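Local structure of ribokinase (Staphylococcus aureus, 3RY7) at residues Val6-Asp14 against Val111-Met119; Thr58-Ala69 against Tyr85-Thr94. The protein phosphorylates D-ribose at O-5 with ATP and magnesium to give D-ribose 5-phosphate, and belongs to the PfkB family of carbohydrate kinases. All blocks are in the same frame, centred on the assembly; numbering follows the deposited sequence.

Contact 1 of 2, residues Val6-Asp14 against Val111-Met119; sequences VILGSTNVD and VYGGANMTM
The side-chain amide of Asn116 meets the backbone of Thr11 with both of its ends. Its OD1 accepts from Thr11 N at 2.9 Å, with an N-H...O angle of 156°, while its ND2 donates to Thr11 O at 3.0 Å. The second bond lies almost in the amide plane of Asn116, yet it reaches the Thr11 carbonyl from above, 54° out of the carbonyl plane. With chi1 at -61°, CG stands opposite the carbonyl carbon of Asn116, and the amide is carried onto the backbone of Val6-Asp14. Within Val111-Met119, a weak bond from ND2 to Gly113 O may add to this hold.

A water extends the polar contact: it donates to Asn116 OD1 at 2.8 Å and to Gly9 O, so the buried OD1 is held by two donors. Gly9 O also accepts from Thr61 OG1.

The gripped residues form the link between strand 4-8 of the large sheet and strand 12-18 of the small four-stranded sheet, the lid of the ribokinase fold. Asn116 lies in the 3-10 segment that follows lid strand 107-112. Asn12, Val13 and Asp14, at the start of strand 12-18, probably belong to the substrate site, and Asp14 OD1 hydrogen-bonds a glycerol, probably from the crystallisation liquor.

Van der Waals contacts flank the polar group. Ser10 CB packs 3.6 Å from Asn116 CG, while its OG turns to Glu142, also a probable substrate-binding residue. Farther along, Met119 SD touches Leu8 CD1 at 3.6 Å; the thioether chain is extended to SD and bends at its last torsion, leaving CE 4.2 Å from the same methyl.

Contact 2 of 2, residues Thr58-Ala69 against Tyr85-Thr94; sequences TFITKIGTDGVA and YIIKTAEAKT
Parallel strand pairing at one border of the large sheet joins Thr58-Ala69 to Tyr85-Thr94: strand 87-89, outermost within the chain, lies against the end of strand 56-64. The short segments 62-64 and 87-89 approach to 4.5 Å with their directions 36° apart. Three backbone bonds set the register, Ile87 N to Thr61 O, Ile63 N to Ile87 O and Thr89 N to Ile63 O, each 2.9 Å; the first is nearly straight at 178°.

Side chains divide between the two faces. On one, the extended Lys62 crosses Ile87, its CG 3.7 Å from Ile87 CG2, and continues to Thr89. There a water joins Lys62 NZ, Thr89 OG1 and Glu91 OE2, and Thr89 OG1 closes an ST turn by accepting from Glu91 N. Lys62 NZ also bonds Thr118 O and forms a salt bridge with Asp123. On the other face Ile63 runs beside Lys88, their CG1 and CG atoms 3.9 Å apart.

Beyond the strands Thr94 is gripped by Asp66. Its OG1 donates to the syn lone pair of Asp66 OD2 at 2.6 Å and accepts from Gly64 N at 3.0 Å, while Thr94 N bonds Asp66 OD1. A chi1 of 51° sets the carboxylate between the backbone N and carbonyl carbon of Asp66, turned to Thr94. Val68 CG2 packs tightly on Thr94 CB at 3.5 Å.

The pairing completes a beta-alpha-beta unit whose helix 70-78 covers Ile63 and Ile86 through Leu73, while Tyr85 packs on helix 128-132 and strand 4-8 flanks strand 56-64.

In the fold
From the N terminus the chain runs through Val6-Asp14, leaving the large sheet by strand 4-8 and entering the lid by strand 12-18. It returns at Thr58-Ala69, passes through helix 70-78 and comes back at Tyr85-Thr94, where contact 2 closes a short beta-alpha-beta loop. Lid strands 95-101 and 107-112 follow, and Val111-Met119 then closes the longer loop of contact 1, within which contact 2 is nested. The two contact centres lie about 8 Å apart and are linked directly: strands 4-8 and 56-64 are sheet neighbours, and Ala115 CB packs 3.2 Å from Lys62 O. Together they tie the large sheet's border to the base of the lid.

Contact 1 of 2, residues Val6-Asp14 against Val111-Met119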
ATOM      1  N   VAL A   6       0.251   1.377  28.539  1.00 23.80           N
ATOM      2  CA  VAL A   6       0.991   2.624  28.412  1.00 23.10           C
ATOM      3  C   VAL A   6       2.240   2.317  27.639  1.00 22.24           C
ATOM      4  O   VAL A   6       2.970   1.387  27.980  1.00 24.26           O
ATOM      5  CB  VAL A   6       1.409   3.218  29.789  1.00 28.45           C
ATOM      6  CG1 VAL A   6       2.384   4.369  29.602  1.00 25.19           C
ATOM      7  CG2 VAL A   6       0.188   3.677  30.574  1.00 37.03           C
ATOM      8  N   ILE A   7       2.475   3.080  26.580  1.00 23.94           N
ATOM      9  CA  ILE A   7       3.738   3.008  25.856  1.00 23.78           C
ATOM     10  C   ILE A   7       4.610   4.188  26.269  1.00 23.49           C
ATOM     11  O   ILE A   7       4.162   5.324  26.302  1.00 20.87           O
ATOM     12  CB  ILE A   7       3.524   3.012  24.315  1.00 19.98           C
ATOM     13  CG1 ILE A   7       2.522   1.927  23.908  1.00 26.77           C
ATOM     14  CG2 ILE A   7       4.825   2.812  23.587  1.00 19.01           C
ATOM     15  CD1 ILE A   7       3.001   0.481  24.167  1.00 24.10           C
ATOM     16  N   LEU A   8       5.846   3.907  26.573  1.00 19.05           N
ATOM     17  CA  LEU A   8       6.819   4.917  26.798  1.00 19.87           C
ATOM     18  C   LEU A   8       7.840   4.829  25.717  1.00 21.64           C
ATOM     19  O   LEU A   8       8.506   3.851  25.612  1.00 20.83           O
ATOM     20  CB  LEU A   8       7.476   4.735  28.138  1.00 20.86           C
ATOM     21  CG  LEU A   8       8.489   5.799  28.498  1.00 24.55           C
ATOM     22  CD1 LEU A   8       7.851   7.070  28.840  1.00 20.23           C
ATOM     23  CD2 LEU A   8       9.396   5.337  29.540  1.00 23.51           C
ATOM     24  N   GLY A   9       7.942   5.855  24.899  1.00 16.53           N
ATOM     25  CA  GLY A   9       8.909   5.779  23.824  1.00 18.33           C
ATOM     26  C   GLY A   9       8.946   6.930  22.841  1.00 21.49           C
ATOM     27  O   GLY A   9       8.439   8.026  23.103  1.00 17.51           O
ATOM     28  N   SER A  10       9.569   6.660  21.698  1.00 16.02           N
ATOM     29  CA  SER A  10       9.963   7.693  20.757  1.00 17.45           C
ATOM     30  C   SER A  10       8.897   8.015  19.713  1.00 20.35           C
ATOM     31  O   SER A  10       8.126   7.150  19.285  1.00 20.55           O
ATOM     32  CB  SER A  10      11.224   7.240  20.035  1.00 24.46           C
ATOM     33  OG  SER A  10      10.974   6.032  19.322  1.00 17.57           O
ATOM     34  N   THR A  11       8.875   9.271  19.299  1.00 22.42           N
ATOM     35  CA  THR A  11       8.156   9.675  18.094  1.00 17.51           C
ATOM     36  C   THR A  11       9.165  10.302  17.153  1.00 21.69           C
ATOM     37  O   THR A  11       9.926  11.193  17.558  1.00 20.46           O
ATOM     38  CB  THR A  11       7.043  10.685  18.404  1.00 20.55           C
ATOM     39  OG1 THR A  11       6.049  10.060  19.222  1.00 17.72           O
ATOM     40  CG2 THR A  11       6.380  11.169  17.099  1.00 18.64           C
ATOM     41  N   ASN A  12       9.201   9.815  15.913  1.00 18.96           N
ATOM     42  CA  ASN A  12      10.154  10.296  14.924  1.00 19.10           C
ATOM     43  C   ASN A  12       9.425  10.791  13.686  1.00 23.13           C
ATOM     44  O   ASN A  12       8.376  10.258  13.334  1.00 19.22           O
ATOM     45  CB  ASN A  12      11.097   9.170  14.480  1.00 19.19           C
ATOM     46  CG  ASN A  12      12.201   8.874  15.483  1.00 23.40           C
ATOM     47  OD1 ASN A  12      12.510   9.693  16.358  1.00 17.14           O
ATOM     48  ND2 ASN A  12      12.829   7.701  15.336  1.00 20.57           N
ATOM     49  N   VAL A  13       9.978  11.795  13.012  1.00 21.03           N
ATOM     50  CA  VAL A  13       9.538  12.073  11.654  1.00 21.64           C
ATOM     51  C   VAL A  13      10.549  11.435  10.705  1.00 18.19           C
ATOM     52  O   VAL A  13      11.707  11.832  10.669  1.00 19.51           O
ATOM     53  CB  VAL A  13       9.363  13.577  11.394  1.00 25.93           C
ATOM     54  CG1 VAL A  13       8.999  13.821   9.936  1.00 21.54           C
ATOM     55  CG2 VAL A  13       8.303  14.156  12.340  1.00 22.46           C
ATOM     56  N   ASP A  14      10.111  10.410   9.977  1.00 20.92           N
ATOM     57  CA  ASP A  14      10.972   9.729   9.015  1.00 23.86           C
ATOM     58  C   ASP A  14      11.017  10.480   7.680  1.00 25.76           C
ATOM     59  O   ASP A  14       9.996  10.674   7.037  1.00 27.46           O
ATOM     60  CB  ASP A  14      10.462   8.307   8.766  1.00 23.98           C
ATOM     61  CG  ASP A  14      10.560   7.406   9.998  1.00 33.84           C
ATOM     62  OD1 ASP A  14      11.187   7.798  11.013  1.00 26.84           O
ATOM     63  OD2 ASP A  14      10.006   6.290   9.935  1.00 36.10           O
ATOM     64  N   VAL A 111      19.513   8.054  12.594  1.00 33.01           N
ATOM     65  CA  VAL A 111      18.518   8.441  13.589  1.00 31.02           C
ATOM     66  C   VAL A 111      19.018   9.602  14.452  1.00 30.54           C
ATOM     67  O   VAL A 111      20.110   9.562  15.012  1.00 31.38           O
ATOM     68  CB  VAL A 111      18.093   7.256  14.483  1.00 35.38           C
ATOM     69  CG1 VAL A 111      17.177   7.742  15.603  1.00 27.33           C
ATOM     70  CG2 VAL A 111      17.403   6.177  13.650  1.00 28.42           C
ATOM     71  N   TYR A 112      18.213  10.651  14.512  1.00 26.61           N
ATOM     72  CA  TYR A 112      18.494  11.795  15.358  1.00 26.13           C
ATOM     73  C   TYR A 112      17.578  11.682  16.554  1.00 21.18           C
ATOM     74  O   TYR A 112      16.348  11.650  16.402  1.00 21.24           O
ATOM     75  CB  TYR A 112      18.230  13.090  14.594  1.00 20.22           C
ATOM     76  CG  TYR A 112      18.115  14.334  15.450  1.00 22.95           C
ATOM     77  CD1 TYR A 112      19.208  14.824  16.168  1.00 21.87           C
ATOM     78  CD2 TYR A 112      16.915  15.027  15.521  1.00 18.55           C
ATOM     79  CE1 TYR A 112      19.083  15.977  16.943  1.00 21.41           C
ATOM     80  CE2 TYR A 112      16.786  16.165  16.268  1.00 17.91           C
ATOM     81  CZ  TYR A 112      17.857  16.641  16.977  1.00 21.13           C
ATOM     82  OH  TYR A 112      17.683  17.784  17.720  1.00 27.69           O
ATOM     83  N   GLY A 113      18.183  11.572  17.741  1.00 26.98           N
ATOM     84  CA  GLY A 113      17.424  11.404  18.969  1.00 22.69           C
ATOM     85  C   GLY A 113      16.488  12.563  19.246  1.00 17.51           C
ATOM     86  O   GLY A 113      15.309  12.357  19.548  1.00 17.30           O
ATOM     87  N   GLY A 114      17.013  13.781  19.139  1.00 21.78           N
ATOM     88  CA  GLY A 114      16.218  14.980  19.359  1.00 18.71           C
ATOM     89  C   GLY A 114      15.468  14.953  20.676  1.00 17.81           C
ATOM     90  O   GLY A 114      16.000  14.477  21.679  1.00 20.89           O
ATOM     91  N   ALA A 115      14.237  15.454  20.666  1.00 15.98           N
ATOM     92  CA  ALA A 115      13.400  15.540  21.873  1.00 19.10           C
ATOM     93  C   ALA A 115      13.245  14.205  22.609  1.00 21.11           C
ATOM     94  O   ALA A 115      13.145  14.193  23.834  1.00 22.12           O
ATOM     95  CB  ALA A 115      12.021  16.112  21.533  1.00 17.26           C
ATOM     96  N   ASN A 116      13.195  13.100  21.857  1.00 19.75           N
ATOM     97  CA  ASN A 116      13.088  11.771  22.454  1.00 21.28           C
ATOM     98  C   ASN A 116      14.168  11.526  23.500  1.00 14.75           C
ATOM     99  O   ASN A 116      13.890  10.998  24.570  1.00 17.22           O
ATOM    100  CB  ASN A 116      13.164  10.653  21.402  1.00 15.63           C
ATOM    101  CG  ASN A 116      12.045  10.721  20.384  1.00 16.08           C
ATOM    102  OD1 ASN A 116      10.858  10.742  20.728  1.00 16.15           O
ATOM    103  ND2 ASN A 116      12.420  10.735  19.106  1.00 17.56           N
ATOM    104  N   MET A 117      15.392  11.904  23.176  1.00 18.93           N
ATOM    105  CA  MET A 117      16.528  11.667  24.060  1.00 18.06           C
ATOM    106  C   MET A 117      16.733  12.774  25.100  1.00 26.23           C
ATOM    107  O   MET A 117      17.757  12.812  25.784  1.00 20.59           O
ATOM    108  CB  MET A 117      17.794  11.416  23.241  1.00 18.25           C
ATOM    109  CG  MET A 117      17.700  10.120  22.415  1.00 19.63           C
ATOM    110  SD  MET A 117      17.420   8.680  23.482  1.00 24.02           S
ATOM    111  CE  MET A 117      19.012   8.540  24.267  1.00 30.33           C
ATOM    112  N   THR A 118      15.759  13.670  25.231  1.00 24.13           N
ATOM    113  CA  THR A 118      15.783  14.598  26.361  1.00 23.30           C
ATOM    114  C   THR A 118      14.756  14.197  27.436  1.00 26.08           C
ATOM    115  O   THR A 118      14.573  14.913  28.423  1.00 25.27           O
ATOM    116  CB  THR A 118      15.499  16.046  25.916  1.00 24.34           C
ATOM    117  OG1 THR A 118      14.114  16.177  25.566  1.00 19.67           O
ATOM    118  CG2 THR A 118      16.405  16.439  24.720  1.00 23.44           C
ATOM    119  N   MET A 119      14.073  13.064  27.243  1.00 18.61           N
ATOM    120  CA  MET A 119      13.030  12.685  28.188  1.00 22.09           C
ATOM    121  C   MET A 119      13.695  12.310  29.499  1.00 25.46           C
ATOM    122  O   MET A 119      14.652  11.547  29.491  1.00 21.79           O
ATOM    123  CB  MET A 119      12.191  11.524  27.676  1.00 18.87           C
ATOM    124  CG  MET A 119      10.990  11.282  28.550  1.00 24.13           C
ATOM    125  SD  MET A 119      10.024   9.821  28.128  1.00 32.27           S
ATOM    126  CE  MET A 119       9.152  10.378  26.662  1.00 24.24           C
TER
HETATM  127  O   HOH W   1       9.994  10.443  23.366  1.00 17.33           O

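Contact 2 of 2, residues Thr58-Ala69 against Tyr85-Thr94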
ATOM      1  N   THR A  58      -2.295   4.696  26.114  1.00 31.19           N
ATOM      2  CA  THR A  58      -1.770   6.002  26.473  1.00 27.72           C
ATOM      3  C   THR A  58      -0.308   6.011  26.049  1.00 29.25           C
ATOM      4  O   THR A  58       0.404   5.020  26.240  1.00 28.54           O
ATOM      5  CB  THR A  58      -1.871   6.229  27.986  1.00 33.37           C
ATOM      6  OG1 THR A  58      -3.241   6.119  28.383  1.00 32.86           O
ATOM      7  CG2 THR A  58      -1.342   7.598  28.376  1.00 31.97           C
ATOM      8  N   PHE A  59       0.136   7.107  25.440  1.00 28.51           N
ATOM      9  CA  PHE A  59       1.494   7.194  24.897  1.00 20.97           C
ATOM     10  C   PHE A  59       2.232   8.354  25.541  1.00 23.65           C
ATOM     11  O   PHE A  59       1.804   9.500  25.444  1.00 26.75           O
ATOM     12  CB  PHE A  59       1.451   7.370  23.374  1.00 21.03           C
ATOM     13  CG  PHE A  59       2.798   7.338  22.701  1.00 22.62           C
ATOM     14  CD1 PHE A  59       3.857   6.633  23.248  1.00 20.37           C
ATOM     15  CD2 PHE A  59       3.001   8.000  21.498  1.00 19.55           C
ATOM     16  CE1 PHE A  59       5.095   6.593  22.611  1.00 19.73           C
ATOM     17  CE2 PHE A  59       4.228   7.961  20.864  1.00 16.57           C
ATOM     18  CZ  PHE A  59       5.278   7.262  21.413  1.00 19.55           C
ATOM     19  N   ILE A  60       3.323   8.036  26.226  1.00 21.34           N
ATOM     20  CA  ILE A  60       4.184   9.030  26.831  1.00 21.56           C
ATOM     21  C   ILE A  60       5.356   9.208  25.894  1.00 20.36           C
ATOM     22  O   ILE A  60       6.164   8.301  25.706  1.00 19.16           O
ATOM     23  CB  ILE A  60       4.704   8.587  28.207  1.00 18.23           C
ATOM     24  CG1 ILE A  60       3.554   8.295  29.175  1.00 22.14           C
ATOM     25  CG2 ILE A  60       5.583   9.646  28.795  1.00 20.89           C
ATOM     26  CD1 ILE A  60       4.030   7.657  30.493  1.00 16.31           C
ATOM     27  N   THR A  61       5.438  10.376  25.272  1.00 21.88           N
ATOM     28  CA  THR A  61       6.477  10.592  24.291  1.00 18.80           C
ATOM     29  C   THR A  61       6.846  12.063  24.361  1.00 18.35           C
ATOM     30  O   THR A  61       6.076  12.875  24.874  1.00 19.40           O
ATOM     31  CB  THR A  61       5.985  10.173  22.880  1.00 20.95           C
ATOM     32  OG1 THR A  61       7.088  10.139  21.968  1.00 21.00           O
ATOM     33  CG2 THR A  61       4.919  11.126  22.377  1.00 21.10           C
ATOM     34  N   LYS A  62       8.037  12.401  23.899  1.00 24.09           N
ATOM     35  CA  LYS A  62       8.506  13.775  23.963  1.00 21.27           C
ATOM     36  C   LYS A  62       8.936  14.261  22.587  1.00 21.93           C
ATOM     37  O   LYS A  62       9.895  13.753  22.009  1.00 17.59           O
ATOM     38  CB  LYS A  62       9.664  13.902  24.949  1.00 20.92           C
ATOM     39  CG  LYS A  62       9.968  15.337  25.380  1.00 16.89           C
ATOM     40  CD  LYS A  62      11.101  15.348  26.405  1.00 21.69           C
ATOM     41  CE  LYS A  62      11.281  16.711  27.085  1.00 20.31           C
ATOM     42  NZ  LYS A  62      12.436  16.659  28.069  1.00 20.41           N
ATOM     43  N   ILE A  63       8.211  15.248  22.076  1.00 20.18           N
ATOM     44  CA  ILE A  63       8.557  15.888  20.818  1.00 21.85           C
ATOM     45  C   ILE A  63       8.988  17.328  21.049  1.00 26.46           C
ATOM     46  O   ILE A  63       8.990  17.829  22.185  1.00 21.26           O
ATOM     47  CB  ILE A  63       7.375  15.907  19.867  1.00 23.86           C
ATOM     48  CG1 ILE A  63       6.205  16.667  20.497  1.00 20.82           C
ATOM     49  CG2 ILE A  63       6.972  14.469  19.517  1.00 23.09           C
ATOM     50  CD1 ILE A  63       4.918  16.577  19.681  1.00 20.80           C
ATOM     51  N   GLY A  64       9.365  17.996  19.967  1.00 21.24           N
ATOM     52  CA  GLY A  64       9.793  19.370  20.065  1.00 21.23           C
ATOM     53  C   GLY A  64       8.604  20.309  19.936  1.00 28.23           C
ATOM     54  O   GLY A  64       7.447  19.877  19.855  1.00 25.55           O
ATOM     55  N   THR A  65       8.903  21.605  19.915  1.00 26.52           N
ATOM     56  CA  THR A  65       7.894  22.626  19.720  1.00 25.69           C
ATOM     57  C   THR A  65       7.953  23.131  18.274  1.00 33.38           C
ATOM     58  O   THR A  65       7.449  24.208  17.957  1.00 35.85           O
ATOM     59  CB  THR A  65       8.106  23.789  20.707  1.00 28.60           C
ATOM     60  OG1 THR A  65       9.470  24.232  20.640  1.00 26.74           O
ATOM     61  CG2 THR A  65       7.799  23.324  22.152  1.00 25.74           C
ATOM     62  N   ASP A  66       8.570  22.337  17.405  1.00 29.69           N
ATOM     63  CA  ASP A  66       8.719  22.687  15.998  1.00 27.11           C
ATOM     64  C   ASP A  66       7.509  22.298  15.141  1.00 25.74           C
ATOM     65  O   ASP A  66       7.408  22.712  13.994  1.00 29.29           O
ATOM     66  CB  ASP A  66      10.030  22.121  15.414  1.00 30.89           C
ATOM     67  CG  ASP A  66      10.210  20.627  15.697  1.00 28.60           C
ATOM     68  OD1 ASP A  66      11.300  20.088  15.402  1.00 22.65           O
ATOM     69  OD2 ASP A  66       9.264  20.001  16.219  1.00 23.38           O
ATOM     70  N   GLY A  67       6.581  21.537  15.704  1.00 25.99           N
ATOM     71  CA  GLY A  67       5.369  21.202  14.991  1.00 24.96           C
ATOM     72  C   GLY A  67       5.539  20.185  13.874  1.00 20.38           C
ATOM     73  O   GLY A  67       4.584  19.890  13.161  1.00 27.57           O
ATOM     74  N   VAL A  68       6.730  19.614  13.723  1.00 20.31           N
ATOM     75  CA  VAL A  68       6.958  18.722  12.588  1.00 22.30           C
ATOM     76  C   VAL A  68       6.231  17.384  12.718  1.00 29.54           C
ATOM     77  O   VAL A  68       6.028  16.696  11.727  1.00 29.22           O
ATOM     78  CB  VAL A  68       8.454  18.485  12.290  1.00 23.33           C
ATOM     79  CG1 VAL A  68       9.107  19.756  11.755  1.00 27.30           C
ATOM     80  CG2 VAL A  68       9.191  17.992  13.509  1.00 23.13           C
ATOM     81  N   ALA A  69       5.831  17.014  13.930  1.00 23.88           N
ATOM     82  CA  ALA A  69       5.092  15.762  14.126  1.00 25.94           C
ATOM     83  C   ALA A  69       3.607  15.991  14.380  1.00 30.74           C
ATOM     84  O   ALA A  69       2.907  15.085  14.821  1.00 27.48           O
ATOM     85  CB  ALA A  69       5.697  14.960  15.261  1.00 23.23           C
ATOM     86  N   TYR A  85      -0.402  13.029  28.021  1.00 27.72           N
ATOM     87  CA  TYR A  85       0.898  13.015  28.661  1.00 23.25           C
ATOM     88  C   TYR A  85       2.050  13.256  27.694  1.00 25.88           C
ATOM     89  O   TYR A  85       3.211  13.183  28.075  1.00 24.85           O
ATOM     90  CB  TYR A  85       1.071  11.720  29.466  1.00 29.56           C
ATOM     91  CG  TYR A  85      -0.009  11.565  30.528  1.00 30.13           C
ATOM     92  CD1 TYR A  85       0.121  12.177  31.777  1.00 32.18           C
ATOM     93  CD2 TYR A  85      -1.179  10.848  30.268  1.00 30.69           C
ATOM     94  CE1 TYR A  85      -0.872  12.059  32.749  1.00 33.45           C
ATOM     95  CE2 TYR A  85      -2.181  10.721  31.237  1.00 35.52           C
ATOM     96  CZ  TYR A  85      -2.016  11.328  32.475  1.00 35.59           C
ATOM     97  OH  TYR A  85      -2.994  11.206  33.436  1.00 41.42           O
ATOM     98  N   ILE A  86       1.728  13.575  26.446  1.00 23.95           N
ATOM     99  CA  ILE A  86       2.774  13.924  25.491  1.00 28.48           C
ATOM    100  C   ILE A  86       3.430  15.255  25.864  1.00 26.78           C
ATOM    101  O   ILE A  86       2.750  16.240  26.161  1.00 28.89           O
ATOM    102  CB  ILE A  86       2.235  14.014  24.062  1.00 28.16           C
ATOM    103  CG1 ILE A  86       1.757  12.640  23.603  1.00 24.67           C
ATOM    104  CG2 ILE A  86       3.311  14.562  23.121  1.00 27.82           C
ATOM    105  CD1 ILE A  86       1.140  12.657  22.230  1.00 24.63           C
ATOM    106  N   ILE A  87       4.755  15.271  25.841  1.00 22.76           N
ATOM    107  CA  ILE A  87       5.548  16.413  26.260  1.00 25.05           C
ATOM    108  C   ILE A  87       6.135  17.138  25.052  1.00 27.43           C
ATOM    109  O   ILE A  87       6.591  16.491  24.112  1.00 23.16           O
ATOM    110  CB  ILE A  87       6.717  15.933  27.143  1.00 23.12           C
ATOM    111  CG1 ILE A  87       6.186  15.179  28.358  1.00 25.55           C
ATOM    112  CG2 ILE A  87       7.601  17.102  27.581  1.00 23.39           C
ATOM    113  CD1 ILE A  87       6.932  13.889  28.610  1.00 32.03           C
ATOM    114  N   LYS A  88       6.123  18.471  25.076  1.00 26.47           N
ATOM    115  CA  LYS A  88       6.783  19.271  24.030  1.00 30.42           C
ATOM    116  C   LYS A  88       7.879  20.094  24.648  1.00 26.57           C
ATOM    117  O   LYS A  88       7.690  20.696  25.702  1.00 33.02           O
ATOM    118  CB  LYS A  88       5.807  20.197  23.311  1.00 25.68           C
ATOM    119  CG  LYS A  88       4.661  19.476  22.641  1.00 21.78           C
ATOM    120  CD  LYS A  88       3.904  20.390  21.683  1.00 32.15           C
ATOM    121  CE  LYS A  88       2.579  19.770  21.247  1.00 31.96           C
ATOM    122  NZ  LYS A  88       1.836  20.637  20.267  1.00 40.16           N
ATOM    123  N   THR A  89       9.030  20.117  23.996  1.00 24.57           N
ATOM    124  CA  THR A  89      10.174  20.825  24.528  1.00 23.13           C
ATOM    125  C   THR A  89      10.844  21.655  23.440  1.00 27.23           C
ATOM    126  O   THR A  89      10.859  21.259  22.264  1.00 26.30           O
ATOM    127  CB  THR A  89      11.212  19.874  25.091  1.00 24.07           C
ATOM    128  OG1 THR A  89      12.272  20.640  25.656  1.00 21.81           O
ATOM    129  CG2 THR A  89      11.780  18.958  24.004  1.00 18.08           C
ATOM    130  N   ALA A  90      11.386  22.803  23.846  1.00 22.55           N
ATOM    131  CA  ALA A  90      12.124  23.684  22.945  1.00 32.56           C
ATOM    132  C   ALA A  90      13.601  23.371  23.066  1.00 27.30           C
ATOM    133  O   ALA A  90      14.418  23.919  22.350  1.00 31.91           O
ATOM    134  CB  ALA A  90      11.866  25.140  23.291  1.00 36.36           C
ATOM    135  N   GLU A  91      13.927  22.461  23.974  1.00 28.79           N
ATOM    136  CA  GLU A  91      15.298  22.021  24.195  1.00 28.79           C
ATOM    137  C   GLU A  91      15.917  21.338  22.971  1.00 28.08           C
ATOM    138  O   GLU A  91      17.138  21.356  22.777  1.00 27.73           O
ATOM    139  CB  GLU A  91      15.328  21.058  25.385  1.00 33.00           C
ATOM    140  CG  GLU A  91      16.677  20.337  25.608  1.00 32.96           C
ATOM    141  CD  GLU A  91      16.709  19.530  26.914  1.00 35.78           C
ATOM    142  OE1 GLU A  91      17.785  18.994  27.271  1.00 46.24           O
ATOM    143  OE2 GLU A  91      15.652  19.436  27.581  1.00 38.92           O
ATOM    144  N   ALA A  92      15.076  20.703  22.166  1.00 22.81           N
ATOM    145  CA  ALA A  92      15.558  19.959  21.009  1.00 25.30           C
ATOM    146  C   ALA A  92      14.449  19.907  19.976  1.00 20.96           C
ATOM    147  O   ALA A  92      13.274  20.045  20.307  1.00 22.27           O
ATOM    148  CB  ALA A  92      15.992  18.531  21.410  1.00 21.90           C
ATOM    149  N   LYS A  93      14.831  19.718  18.719  1.00 22.23           N
ATOM    150  CA  LYS A  93      13.859  19.512  17.679  1.00 20.87           C
ATOM    151  C   LYS A  93      13.273  18.108  17.823  1.00 17.50           C
ATOM    152  O   LYS A  93      13.841  17.253  18.500  1.00 17.29           O
ATOM    153  CB  LYS A  93      14.522  19.724  16.328  1.00 27.72           C
ATOM    154  CG  LYS A  93      15.066  21.137  16.152  1.00 28.68           C
ATOM    155  CD  LYS A  93      15.885  21.238  14.882  1.00 34.84           C
ATOM    156  CE  LYS A  93      16.990  20.179  14.868  1.00 38.46           C
ATOM    157  NZ  LYS A  93      18.265  20.652  15.505  1.00 38.25           N
ATOM    158  N   THR A  94      12.117  17.883  17.225  1.00 18.26           N
ATOM    159  CA  THR A  94      11.525  16.558  17.242  1.00 19.95           C
ATOM    160  C   THR A  94      12.490  15.526  16.675  1.00 21.42           C
ATOM    161  O   THR A  94      13.258  15.815  15.754  1.00 20.53           O
ATOM    162  CB  THR A  94      10.219  16.540  16.467  1.00 22.38           C
ATOM    163  OG1 THR A  94       9.347  17.505  17.058  1.00 21.87           O
ATOM    164  CG2 THR A  94       9.576  15.145  16.518  1.00 18.85           C
TER
HETATM  165  O   HOH W   2      -0.404  10.729  26.521  1.00 28.75           O
HETATM  166  O   HOH W   3      13.064  19.301  28.075  1.00 33.50           O
HETATM  167  O   HOH W   4      11.474  22.049  19.087  1.00 27.41           O
HETATM  168  O   HOH W   5       6.082  18.100  16.469  1.00 31.15           O